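Local coordinates for 50S ribosomal protein L16 arginine hydroxylase (PDB 4CCL) that catalyses the iron- and 2-oxoglutarate-dependent 3-hydroxylation of an arginine of ribosomal protein uL16, working as a homodimer that helps to regulate growth, at the interface of chains A and B. Residues are numbered along the deposited sequence; one frame, centred on the assembly and turned at random. Chains: chain A/B, 50S ribosomal protein L16 arginine hydroxylase.

The interface of chains A and B. Residues chain A 106, 264-265, 268, 314; chain B 242, 247, 250.
B:Met247, a selenomethionine on helix 244-258, packs against A:Phe264, A:Lys265 and A:Phe268 of helix 261-272 in the homodimer interface of this JmjC-type ribosomal oxygenase. The two-fold symmetry of the dimer repeats this helix-to-helix packing with the chains exchanged.

Followed outward, the B:Met247 chain leaves CB with CG beside the backbone N (chi1 -61°), and CB and CG serve as a spacer that carries the heavier atoms to the partner. SE lies 3.4 Å from A:Phe268 CD2, an ortho carbon, beside the CD2-CE2 rim and well outside the ring outline. The chain is bent about both CB-CG and CG-SE (chi3 -66°), which turns the methyl CE back toward the A:Phe264 end of helix 261-272. There it comes within 3.7 Å of A:Phe264 CE2 and 3.9 Å of A:Lys265 CA, and it also nears A:Phe268 CD2 and CB. The A:Phe264 and B:Met247 side chains run past each other in opposite directions. An unbranched, flexible methionine chain suits this place, since it can bend to follow the rims of two phenyl rings; here selenium replaces the natural sulfur.

A:Phe268 crosses B:Met247 at a slant. Its far end belongs to B:Leu250, one helical turn beyond B:Met247: methyl CD1 sits 3.5 Å from CZ, on the same side of the ring plane as SE but displaced past the CZ-CE2 rim. These two side chains meet nearly at right angles. Leucine's forked tip can offer one methyl to the phenyl group; the same CD1 approaches A:Trp106 CH2, at 4.2 Å. The broad phenylalanine and tryptophan rings give aliphatic tips apolar surface.

B:Val242 lies against the CB and pyrrole side of A:Trp106, away from CH2, the side chains crossing at about a right angle. Its CG2 is 3.8 Å from A:Trp106 CB, while CG1 stands over one indole face toward the rim. Beta-branched valine and isoleucine suit strands: 241-242 pairs in parallel with A:Ile314 of strand 311-314, whose CG1 approaches B:Val242 CB at 4.2 Å.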
ATOM      1  N   TRP A 106      19.274  10.395 -10.916  1.00 51.46           N
ATOM      2  CA  TRP A 106      18.196   9.682 -10.238  1.00 61.35           C
ATOM      3  C   TRP A 106      18.439   8.173 -10.149  1.00 62.33           C
ATOM      4  O   TRP A 106      17.915   7.504  -9.257  1.00 66.41           O
ATOM      5  CB  TRP A 106      16.824  10.010 -10.852  1.00 59.01           C
ATOM      6  CG  TRP A 106      16.443   9.235 -12.084  1.00 55.99           C
ATOM      7  CD1 TRP A 106      16.707   9.571 -13.381  1.00 56.00           C
ATOM      8  CD2 TRP A 106      15.688   8.018 -12.132  1.00 55.29           C
ATOM      9  NE1 TRP A 106      16.179   8.630 -14.231  1.00 50.36           N
ATOM     10  CE2 TRP A 106      15.547   7.666 -13.488  1.00 63.34           C
ATOM     11  CE3 TRP A 106      15.126   7.186 -11.157  1.00 53.13           C
ATOM     12  CZ2 TRP A 106      14.868   6.518 -13.897  1.00 63.12           C
ATOM     13  CZ3 TRP A 106      14.451   6.048 -11.565  1.00 57.75           C
ATOM     14  CH2 TRP A 106      14.330   5.724 -12.922  1.00 61.48           C
ATOM     15  N   PHE A 264       0.845  11.565  -9.028  1.00 86.80           N
ATOM     16  CA  PHE A 264       1.928  10.616  -9.264  1.00 81.69           C
ATOM     17  C   PHE A 264       3.268  11.328  -9.397  1.00 81.55           C
ATOM     18  O   PHE A 264       4.277  10.889  -8.833  1.00 77.17           O
ATOM     19  CB  PHE A 264       1.677   9.780 -10.518  1.00 82.12           C
ATOM     20  CG  PHE A 264       2.806   8.853 -10.846  1.00 85.18           C
ATOM     21  CD1 PHE A 264       3.137   7.833  -9.979  1.00 85.21           C
ATOM     22  CD2 PHE A 264       3.548   9.009 -12.004  1.00 87.10           C
ATOM     23  CE1 PHE A 264       4.171   6.987 -10.259  1.00 83.48           C
ATOM     24  CE2 PHE A 264       4.593   8.151 -12.290  1.00 84.62           C
ATOM     25  CZ  PHE A 264       4.901   7.138 -11.412  1.00 82.36           C
ATOM     26  N   LYS A 265       3.267  12.419 -10.158  1.00 81.86           N
ATOM     27  CA  LYS A 265       4.461  13.238 -10.330  1.00 74.63           C
ATOM     28  C   LYS A 265       5.018  13.683  -8.983  1.00 74.43           C
ATOM     29  O   LYS A 265       6.150  13.352  -8.634  1.00 71.00           O
ATOM     30  CB  LYS A 265       4.163  14.449 -11.213  1.00 75.76           C
ATOM     31  CG  LYS A 265       5.362  15.327 -11.495  1.00 80.79           C
ATOM     32  CD  LYS A 265       5.001  16.406 -12.496  1.00 91.93           C
ATOM     33  CE  LYS A 265       6.150  17.370 -12.715  1.00 98.51           C
ATOM     34  NZ  LYS A 265       5.777  18.455 -13.666  1.00104.72           N
ATOM     35  N   PHE A 268       6.253  10.834  -6.662  1.00 61.34           N
ATOM     36  CA  PHE A 268       7.510  10.230  -7.090  1.00 60.02           C
ATOM     37  C   PHE A 268       8.682  11.179  -6.910  1.00 57.92           C
ATOM     38  O   PHE A 268       9.790  10.749  -6.609  1.00 55.94           O
ATOM     39  CB  PHE A 268       7.453   9.738  -8.536  1.00 60.16           C
ATOM     40  CG  PHE A 268       8.691   9.002  -8.962  1.00 58.32           C
ATOM     41  CD1 PHE A 268       8.961   7.737  -8.466  1.00 52.88           C
ATOM     42  CD2 PHE A 268       9.591   9.577  -9.841  1.00 63.07           C
ATOM     43  CE1 PHE A 268      10.100   7.057  -8.846  1.00 63.22           C
ATOM     44  CE2 PHE A 268      10.731   8.901 -10.228  1.00 52.37           C
ATOM     45  CZ  PHE A 268      10.986   7.639  -9.727  1.00 56.65           C
ATOM     46  N   ILE A 314      11.740  17.407 -12.123  1.00 77.24           N
ATOM     47  CA  ILE A 314      10.668  16.725 -12.842  1.00 77.85           C
ATOM     48  C   ILE A 314       9.725  17.764 -13.448  1.00 84.20           C
ATOM     49  O   ILE A 314       9.118  18.548 -12.720  1.00 90.95           O
ATOM     50  CB  ILE A 314       9.873  15.787 -11.913  1.00 74.09           C
ATOM     51  CG1 ILE A 314      10.827  14.897 -11.111  1.00 68.14           C
ATOM     52  CG2 ILE A 314       8.900  14.943 -12.717  1.00 77.08           C
ATOM     53  CD1 ILE A 314      10.139  13.796 -10.347  1.00 61.71           C
TER
ATOM     54  N   VAL B 242      14.692  14.128 -14.560  1.00 65.93           N
ATOM     55  CA  VAL B 242      14.016  12.859 -14.763  1.00 57.20           C
ATOM     56  C   VAL B 242      13.023  13.073 -15.900  1.00 59.95           C
ATOM     57  O   VAL B 242      12.037  13.796 -15.747  1.00 61.16           O
ATOM     58  CB  VAL B 242      13.269  12.404 -13.497  1.00 63.33           C
ATOM     59  CG1 VAL B 242      12.606  11.054 -13.730  1.00 56.03           C
ATOM     60  CG2 VAL B 242      14.224  12.334 -12.313  1.00 55.87           C
HETATM   61  N   MSE B 247       9.304   8.601 -16.401  1.00 60.04           N
HETATM   62  CA  MSE B 247       8.091   8.624 -15.588  1.00 60.45           C
HETATM   63  C   MSE B 247       7.042   7.701 -16.190  1.00 57.68           C
HETATM   64  O   MSE B 247       6.404   6.917 -15.482  1.00 56.28           O
HETATM   65  CB  MSE B 247       7.525  10.043 -15.506  1.00 63.17           C
HETATM   66  CG  MSE B 247       8.463  11.058 -14.880  1.00 63.86           C
HETATM   67 SE   MSE B 247       8.763  10.725 -12.983  1.00 86.39          SE
HETATM   68  CE  MSE B 247       6.958  11.059 -12.320  1.00132.54           C
ATOM     69  N   LEU B 250       7.951   4.078 -15.659  1.00 55.99           N
ATOM     70  CA  LEU B 250       7.714   3.799 -14.245  1.00 64.71           C
ATOM     71  C   LEU B 250       6.240   3.544 -13.923  1.00 64.54           C
ATOM     72  O   LEU B 250       5.906   2.551 -13.279  1.00 60.90           O
ATOM     73  CB  LEU B 250       8.254   4.942 -13.385  1.00 57.97           C
ATOM     74  CG  LEU B 250       9.778   5.046 -13.281  1.00 57.68           C
ATOM     75  CD1 LEU B 250      10.200   6.457 -12.901  1.00 54.59           C
ATOM     76  CD2 LEU B 250      10.321   4.036 -12.278  1.00 57.01           C
TER